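Local structure of hydrogenase expression/formation protein HypE (Desulfovibrio vulgaris subsp. vulgaris, 2Z1U) at residues L179-D193 and R251-L263. The protein binds ATP and magnesium ions and probably takes part in the maturation of hydrogenases. Residues are numbered along the deposited sequence; the frame is centred on the assembly and turned at random.
Sequences LTILSQRQGLNFAAD and RESVRNGCSFLGL
D193 OD2 accepts a hydrogen bond from S253 OG at 3.1 Å, the donor standing 37° out of the carboxylate plane; a water that accepts the backbone N-H of S253 at 3.0 Å also lies against OD2, at a separation too short to be relied on. The carboxylate thus holds the first turn of helix 252-260 through the serine hydroxyl. D193 also lies near R251, the N-cap residue, in a long salt bridge of 3.7 Å between OD1 and NE; the two flat groups are turned 77° apart. The R251 guanidinium has weak further partners in S173, D176 and E297. Beside this polar end, the methyl of A191 rests on S253 CB. Further along the helix the F190 ring lies flat against G257, whose CA sits over the centre of one face, 3.7 Å from the centroid, in a CH-pi contact. F260 CD2 meets F190 CZ at the rim of that ring, 3.3 Å away, while L261 CD1 approaches CE1 obliquely. L179 fills the interior: CD1 reaches V254 CA at 3.7 Å and also touches G257, CG faces C258 SG, and CD2 meets L261 CD1. L182 CD2 extends the apolar seam to L263 CD1, at 3.8 Å. Helices 179-184 and 252-260 cross at 47°, their axes 10.8 Å apart, with the loop carrying F190 folded back alongside. A Schellman motif with G187 at C-prime ends the first helix and begins this return; the whole is a helix-helix packing, backed by that loop, within the AIR synthase-related C-terminal domain.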
ATOM      1  N   LEU A 179      -1.905  14.413  21.397  1.00 49.71           N
ATOM      2  CA  LEU A 179      -2.659  14.650  22.621  1.00 50.29           C
ATOM      3  C   LEU A 179      -4.103  14.183  22.490  1.00 50.41           C
ATOM      4  O   LEU A 179      -4.618  13.518  23.380  1.00 50.54           O
ATOM      5  CB  LEU A 179      -2.632  16.132  23.018  1.00 50.04           C
ATOM      6  CG  LEU A 179      -2.658  16.542  24.490  1.00 51.46           C
ATOM      7  CD1 LEU A 179      -3.343  17.889  24.667  1.00 51.16           C
ATOM      8  CD2 LEU A 179      -3.266  15.506  25.435  1.00 52.86           C
ATOM      9  N   THR A 180      -4.760  14.516  21.382  1.00 51.52           N
ATOM     10  CA  THR A 180      -6.179  14.164  21.261  1.00 52.34           C
ATOM     11  C   THR A 180      -6.461  12.682  21.204  1.00 53.16           C
ATOM     12  O   THR A 180      -7.423  12.242  21.824  1.00 52.90           O
ATOM     13  CB  THR A 180      -7.013  15.028  20.243  1.00 52.32           C
ATOM     14  OG1 THR A 180      -7.805  14.192  19.384  1.00 52.55           O
ATOM     15  CG2 THR A 180      -6.143  15.925  19.445  1.00 50.73           C
ATOM     16  N   ILE A 181      -5.629  11.900  20.509  1.00 55.04           N
ATOM     17  CA  ILE A 181      -5.877  10.457  20.482  1.00 56.24           C
ATOM     18  C   ILE A 181      -5.577   9.821  21.861  1.00 57.39           C
ATOM     19  O   ILE A 181      -6.347   8.984  22.329  1.00 57.58           O
ATOM     20  CB  ILE A 181      -5.211   9.688  19.273  1.00 57.07           C
ATOM     21  CG1 ILE A 181      -3.823   9.192  19.618  1.00 57.45           C
ATOM     22  CG2 ILE A 181      -5.278  10.438  17.938  1.00 55.95           C
ATOM     23  CD1 ILE A 181      -3.857   7.728  19.885  1.00 59.89           C
ATOM     24  N   LEU A 182      -4.494  10.257  22.515  1.00 58.14           N
ATOM     25  CA  LEU A 182      -4.093   9.751  23.831  1.00 59.37           C
ATOM     26  C   LEU A 182      -5.087  10.109  24.934  1.00 59.80           C
ATOM     27  O   LEU A 182      -5.309   9.315  25.849  1.00 59.96           O
ATOM     28  CB  LEU A 182      -2.689  10.246  24.204  1.00 59.60           C
ATOM     29  CG  LEU A 182      -1.448   9.344  24.025  1.00 60.69           C
ATOM     30  CD1 LEU A 182      -1.673   8.078  23.204  1.00 61.51           C
ATOM     31  CD2 LEU A 182      -0.240  10.137  23.493  1.00 61.07           C
ATOM     32  N   SER A 183      -5.677  11.301  24.841  1.00 60.44           N
ATOM     33  CA  SER A 183      -6.729  11.706  25.767  1.00 61.38           C
ATOM     34  C   SER A 183      -8.084  11.057  25.447  1.00 61.92           C
ATOM     35  O   SER A 183      -8.816  10.691  26.366  1.00 61.75           O
ATOM     36  CB  SER A 183      -6.833  13.233  25.874  1.00 61.29           C
ATOM     37  OG  SER A 183      -7.213  13.816  24.649  1.00 61.85           O
ATOM     38  N   GLN A 184      -8.409  10.900  24.160  1.00 62.87           N
ATOM     39  CA  GLN A 184      -9.597  10.128  23.750  1.00 64.05           C
ATOM     40  C   GLN A 184      -9.556   8.718  24.323  1.00 64.83           C
ATOM     41  O   GLN A 184     -10.546   8.231  24.881  1.00 64.90           O
ATOM     42  CB  GLN A 184      -9.713  10.030  22.224  1.00 63.94           C
ATOM     43  CG  GLN A 184     -10.471  11.165  21.571  1.00 64.68           C
ATOM     44  CD  GLN A 184     -11.948  11.187  21.938  1.00 65.72           C
ATOM     45  OE1 GLN A 184     -12.674  10.215  21.721  1.00 66.20           O
ATOM     46  NE2 GLN A 184     -12.400  12.306  22.486  1.00 65.94           N
ATOM     47  N   ARG A 185      -8.390   8.087  24.196  1.00 65.81           N
ATOM     48  CA  ARG A 185      -8.189   6.691  24.579  1.00 66.79           C
ATOM     49  C   ARG A 185      -8.338   6.466  26.085  1.00 67.79           C
ATOM     50  O   ARG A 185      -8.485   5.326  26.532  1.00 68.36           O
ATOM     51  CB  ARG A 185      -6.821   6.210  24.086  1.00 66.44           C
ATOM     52  CG  ARG A 185      -6.773   4.746  23.698  1.00 65.21           C
ATOM     53  CD  ARG A 185      -5.822   4.531  22.540  1.00 63.54           C
ATOM     54  NE  ARG A 185      -4.422   4.582  22.939  1.00 61.05           N
ATOM     55  CZ  ARG A 185      -3.398   4.683  22.095  1.00 58.34           C
ATOM     56  NH1 ARG A 185      -3.601   4.766  20.785  1.00 56.15           N
ATOM     57  NH2 ARG A 185      -2.161   4.709  22.572  1.00 56.04           N
ATOM     58  N   GLN A 186      -8.311   7.556  26.854  1.00 68.68           N
ATOM     59  CA  GLN A 186      -8.507   7.515  28.304  1.00 69.75           C
ATOM     60  C   GLN A 186      -9.803   8.214  28.724  1.00 69.95           C
ATOM     61  O   GLN A 186     -10.006   8.500  29.908  1.00 70.16           O
ATOM     62  CB  GLN A 186      -7.320   8.162  29.023  1.00 69.63           C
ATOM     63  CG  GLN A 186      -5.976   7.515  28.730  1.00 70.55           C
ATOM     64  CD  GLN A 186      -4.842   8.136  29.521  1.00 70.80           C
ATOM     65  OE1 GLN A 186      -4.918   9.297  29.940  1.00 72.63           O
ATOM     66  NE2 GLN A 186      -3.778   7.364  29.735  1.00 71.96           N
ATOM     67  N   GLY A 187     -10.661   8.497  27.747  1.00 70.32           N
ATOM     68  CA  GLY A 187     -11.954   9.141  27.982  1.00 70.83           C
ATOM     69  C   GLY A 187     -11.895  10.570  28.496  1.00 71.20           C
ATOM     70  O   GLY A 187     -12.805  11.013  29.197  1.00 71.15           O
ATOM     71  N   LEU A 188     -10.833  11.293  28.141  1.00 71.58           N
ATOM     72  CA  LEU A 188     -10.631  12.665  28.606  1.00 72.08           C
ATOM     73  C   LEU A 188     -10.743  13.706  27.494  1.00 72.37           C
ATOM     74  O   LEU A 188     -10.137  13.562  26.433  1.00 72.50           O
ATOM     75  CB  LEU A 188      -9.268  12.810  29.299  1.00 72.08           C
ATOM     76  CG  LEU A 188      -9.046  12.172  30.675  1.00 72.62           C
ATOM     77  CD1 LEU A 188      -7.557  12.093  30.980  1.00 72.98           C
ATOM     78  CD2 LEU A 188      -9.794  12.917  31.793  1.00 72.90           C
ATOM     79  N   ASN A 189     -11.528  14.750  27.757  1.00 72.84           N
ATOM     80  CA  ASN A 189     -11.579  15.945  26.913  1.00 73.11           C
ATOM     81  C   ASN A 189     -11.037  17.134  27.697  1.00 72.65           C
ATOM     82  O   ASN A 189     -11.675  17.596  28.646  1.00 72.96           O
ATOM     83  CB  ASN A 189     -13.014  16.231  26.450  1.00 73.48           C
ATOM     84  CG  ASN A 189     -13.475  15.301  25.333  1.00 74.44           C
ATOM     85  OD1 ASN A 189     -12.782  15.111  24.327  1.00 76.19           O
ATOM     86  ND2 ASN A 189     -14.665  14.728  25.501  1.00 75.55           N
ATOM     87  N   PHE A 190      -9.852  17.611  27.307  1.00 72.27           N
ATOM     88  CA  PHE A 190      -9.179  18.718  28.006  1.00 71.89           C
ATOM     89  C   PHE A 190      -9.791  20.078  27.686  1.00 71.37           C
ATOM     90  O   PHE A 190     -10.036  20.888  28.589  1.00 71.34           O
ATOM     91  CB  PHE A 190      -7.674  18.742  27.704  1.00 72.10           C
ATOM     92  CG  PHE A 190      -6.875  17.775  28.523  1.00 72.23           C
ATOM     93  CD1 PHE A 190      -6.578  16.506  28.029  1.00 72.55           C
ATOM     94  CD2 PHE A 190      -6.415  18.130  29.788  1.00 72.89           C
ATOM     95  CE1 PHE A 190      -5.840  15.602  28.784  1.00 72.60           C
ATOM     96  CE2 PHE A 190      -5.676  17.232  30.551  1.00 73.08           C
ATOM     97  CZ  PHE A 190      -5.387  15.962  30.044  1.00 72.60           C
ATOM     98  N   ALA A 191     -10.016  20.319  26.395  1.00 70.45           N
ATOM     99  CA  ALA A 191     -10.653  21.540  25.914  1.00 69.64           C
ATOM    100  C   ALA A 191     -11.285  21.276  24.556  1.00 68.95           C
ATOM    101  O   ALA A 191     -10.956  20.287  23.891  1.00 69.11           O
ATOM    102  CB  ALA A 191      -9.634  22.685  25.826  1.00 69.65           C
ATOM    103  N   ALA A 192     -12.200  22.151  24.148  1.00 68.01           N
ATOM    104  CA  ALA A 192     -12.748  22.108  22.795  1.00 66.99           C
ATOM    105  C   ALA A 192     -11.609  22.363  21.805  1.00 66.13           C
ATOM    106  O   ALA A 192     -11.635  21.898  20.657  1.00 66.15           O
ATOM    107  CB  ALA A 192     -13.840  23.151  22.639  1.00 67.25           C
ATOM    108  N   ASP A 193     -10.602  23.075  22.311  1.00 64.93           N
ATOM    109  CA  ASP A 193      -9.425  23.540  21.582  1.00 63.55           C
ATOM    110  C   ASP A 193      -8.504  22.423  21.086  1.00 62.13           C
ATOM    111  O   ASP A 193      -7.643  22.647  20.224  1.00 62.41           O
ATOM    112  CB  ASP A 193      -8.632  24.479  22.516  1.00 63.88           C
ATOM    113  CG  ASP A 193      -7.830  25.516  21.762  1.00 64.87           C
ATOM    114  OD1 ASP A 193      -8.163  25.812  20.591  1.00 68.08           O
ATOM    115  OD2 ASP A 193      -6.865  26.039  22.333  1.00 65.41           O
ATOM    116  N   ARG A 251      -0.273  25.143  21.697  1.00 51.56           N
ATOM    117  CA  ARG A 251      -1.470  25.772  22.276  1.00 52.35           C
ATOM    118  C   ARG A 251      -1.449  25.587  23.783  1.00 52.06           C
ATOM    119  O   ARG A 251      -1.049  24.528  24.260  1.00 51.14           O
ATOM    120  CB  ARG A 251      -2.737  25.121  21.707  1.00 52.93           C
ATOM    121  CG  ARG A 251      -2.976  25.389  20.246  1.00 55.22           C
ATOM    122  CD  ARG A 251      -4.104  24.516  19.691  1.00 58.97           C
ATOM    123  NE  ARG A 251      -4.976  25.338  18.862  1.00 64.35           N
ATOM    124  CZ  ARG A 251      -4.864  25.483  17.545  1.00 65.85           C
ATOM    125  NH1 ARG A 251      -3.932  24.825  16.857  1.00 64.53           N
ATOM    126  NH2 ARG A 251      -5.717  26.281  16.914  1.00 68.16           N
ATOM    127  N   GLU A 252      -1.875  26.618  24.524  1.00 52.39           N
ATOM    128  CA  GLU A 252      -1.937  26.560  25.992  1.00 53.06           C
ATOM    129  C   GLU A 252      -2.628  25.283  26.477  1.00 52.53           C
ATOM    130  O   GLU A 252      -2.130  24.598  27.366  1.00 52.51           O
ATOM    131  CB  GLU A 252      -2.648  27.808  26.548  1.00 52.95           C
ATOM    132  CG  GLU A 252      -2.476  28.049  28.047  1.00 54.72           C
ATOM    133  CD  GLU A 252      -3.293  29.244  28.540  1.00 55.10           C
ATOM    134  OE1 GLU A 252      -3.933  29.924  27.700  1.00 58.62           O
ATOM    135  OE2 GLU A 252      -3.305  29.503  29.762  1.00 57.36           O
ATOM    136  N   SER A 253      -3.765  24.971  25.860  1.00 52.32           N
ATOM    137  CA  SER A 253      -4.559  23.786  26.173  1.00 52.55           C
ATOM    138  C   SER A 253      -3.812  22.481  25.883  1.00 52.14           C
ATOM    139  O   SER A 253      -4.001  21.486  26.585  1.00 52.22           O
ATOM    140  CB  SER A 253      -5.852  23.822  25.367  1.00 52.49           C
ATOM    141  OG  SER A 253      -5.547  23.722  23.981  1.00 54.75           O
ATOM    142  N   VAL A 254      -2.973  22.494  24.847  1.00 51.72           N
ATOM    143  CA  VAL A 254      -2.120  21.343  24.511  1.00 51.78           C
ATOM    144  C   VAL A 254      -0.961  21.219  25.521  1.00 52.28           C
ATOM    145  O   VAL A 254      -0.699  20.128  26.028  1.00 51.80           O
ATOM    146  CB  VAL A 254      -1.605  21.409  23.048  1.00 51.47           C
ATOM    147  CG1 VAL A 254      -0.521  20.362  22.790  1.00 51.33           C
ATOM    148  CG2 VAL A 254      -2.774  21.236  22.054  1.00 50.45           C
ATOM    149  N   ARG A 255      -0.293  22.337  25.820  1.00 53.30           N
ATOM    150  CA  ARG A 255       0.745  22.368  26.863  1.00 54.44           C
ATOM    151  C   ARG A 255       0.216  21.809  28.177  1.00 54.63           C
ATOM    152  O   ARG A 255       0.856  20.950  28.793  1.00 54.70           O
ATOM    153  CB  ARG A 255       1.274  23.788  27.101  1.00 55.18           C
ATOM    154  CG  ARG A 255       2.246  24.277  26.048  1.00 57.79           C
ATOM    155  CD  ARG A 255       3.121  25.435  26.527  1.00 62.71           C
ATOM    156  NE  ARG A 255       3.931  25.970  25.427  1.00 64.66           N
ATOM    157  CZ  ARG A 255       5.095  25.452  25.030  1.00 65.50           C
ATOM    158  NH1 ARG A 255       5.603  24.380  25.632  1.00 63.68           N
ATOM    159  NH2 ARG A 255       5.752  26.003  24.014  1.00 66.54           N
ATOM    160  N   ASN A 256      -0.954  22.299  28.588  1.00 54.90           N
ATOM    161  CA  ASN A 256      -1.595  21.879  29.834  1.00 55.46           C
ATOM    162  C   ASN A 256      -2.033  20.413  29.831  1.00 55.38           C
ATOM    163  O   ASN A 256      -1.891  19.717  30.839  1.00 55.52           O
ATOM    164  CB  ASN A 256      -2.766  22.801  30.179  1.00 55.50           C
ATOM    165  CG  ASN A 256      -2.313  24.203  30.552  1.00 57.03           C
ATOM    166  OD1 ASN A 256      -1.191  24.407  31.036  1.00 57.58           O
ATOM    167  ND2 ASN A 256      -3.192  25.185  30.337  1.00 58.11           N
ATOM    168  N   GLY A 257      -2.549  19.948  28.699  1.00 55.29           N
ATOM    169  CA  GLY A 257      -2.916  18.555  28.557  1.00 55.12           C
ATOM    170  C   GLY A 257      -1.690  17.661  28.553  1.00 55.20           C
ATOM    171  O   GLY A 257      -1.728  16.547  29.083  1.00 55.32           O
ATOM    172  N   CYS A 258      -0.601  18.142  27.956  1.00 55.18           N
ATOM    173  CA  CYS A 258       0.627  17.347  27.872  1.00 55.58           C
ATOM    174  C   CYS A 258       1.302  17.193  29.233  1.00 55.82           C
ATOM    175  O   CYS A 258       1.846  16.134  29.536  1.00 55.82           O
ATOM    176  CB  CYS A 258       1.613  17.927  26.860  1.00 55.49           C
ATOM    177  SG  CYS A 258       1.164  17.621  25.135  1.00 54.67           S
ATOM    178  N   SER A 259       1.268  18.244  30.045  1.00 56.44           N
ATOM    179  CA  SER A 259       1.913  18.199  31.357  1.00 56.80           C
ATOM    180  C   SER A 259       1.098  17.374  32.365  1.00 56.84           C
ATOM    181  O   SER A 259       1.664  16.716  33.246  1.00 57.04           O
ATOM    182  CB  SER A 259       2.266  19.607  31.869  1.00 57.06           C
ATOM    183  OG  SER A 259       1.130  20.432  32.055  1.00 57.55           O
ATOM    184  N   PHE A 260      -0.224  17.385  32.201  1.00 56.87           N
ATOM    185  CA  PHE A 260      -1.140  16.569  33.004  1.00 56.91           C
ATOM    186  C   PHE A 260      -0.982  15.071  32.719  1.00 56.69           C
ATOM    187  O   PHE A 260      -1.222  14.243  33.597  1.00 56.98           O
ATOM    188  CB  PHE A 260      -2.587  17.024  32.758  1.00 57.26           C
ATOM    189  CG  PHE A 260      -3.623  16.291  33.574  1.00 57.77           C
ATOM    190  CD1 PHE A 260      -3.994  16.755  34.834  1.00 59.18           C
ATOM    191  CD2 PHE A 260      -4.251  15.152  33.067  1.00 58.13           C
ATOM    192  CE1 PHE A 260      -4.959  16.084  35.590  1.00 59.50           C
ATOM    193  CE2 PHE A 260      -5.216  14.476  33.804  1.00 59.03           C
ATOM    194  CZ  PHE A 260      -5.574  14.942  35.074  1.00 58.35           C
ATOM    195  N   LEU A 261      -0.576  14.731  31.495  1.00 56.30           N
ATOM    196  CA  LEU A 261      -0.396  13.336  31.079  1.00 55.78           C
ATOM    197  C   LEU A 261       1.070  12.889  30.996  1.00 55.34           C
ATOM    198  O   LEU A 261       1.353  11.764  30.574  1.00 55.47           O
ATOM    199  CB  LEU A 261      -1.094  13.079  29.731  1.00 55.75           C
ATOM    200  CG  LEU A 261      -2.622  13.144  29.683  1.00 56.03           C
ATOM    201  CD1 LEU A 261      -3.115  12.878  28.271  1.00 56.55           C
ATOM    202  CD2 LEU A 261      -3.257  12.159  30.660  1.00 56.71           C
ATOM    203  N   GLY A 262       1.985  13.778  31.378  1.00 55.00           N
ATOM    204  CA  GLY A 262       3.427  13.508  31.341  1.00 54.62           C
ATOM    205  C   GLY A 262       4.003  13.372  29.942  1.00 54.40           C
ATOM    206  O   GLY A 262       4.996  12.665  29.734  1.00 54.50           O
ATOM    207  N   LEU A 263       3.376  14.050  28.981  1.00 53.70           N
ATOM    208  CA  LEU A 263       3.779  14.002  27.581  1.00 52.98           C
ATOM    209  C   LEU A 263       4.574  15.249  27.162  1.00 52.46           C
ATOM    210  O   LEU A 263       4.399  16.331  27.713  1.00 51.69           O
ATOM    211  CB  LEU A 263       2.539  13.846  26.674  1.00 53.22           C
ATOM    212  CG  LEU A 263       1.554  12.684  26.890  1.00 53.32           C
ATOM    213  CD1 LEU A 263       0.285  12.882  26.050  1.00 52.39           C
ATOM    214  CD2 LEU A 263       2.190  11.332  26.591  1.00 53.58           C
TER
HETATM  215  O   HOH W   1      -5.376  26.856  24.179  1.00 54.45           O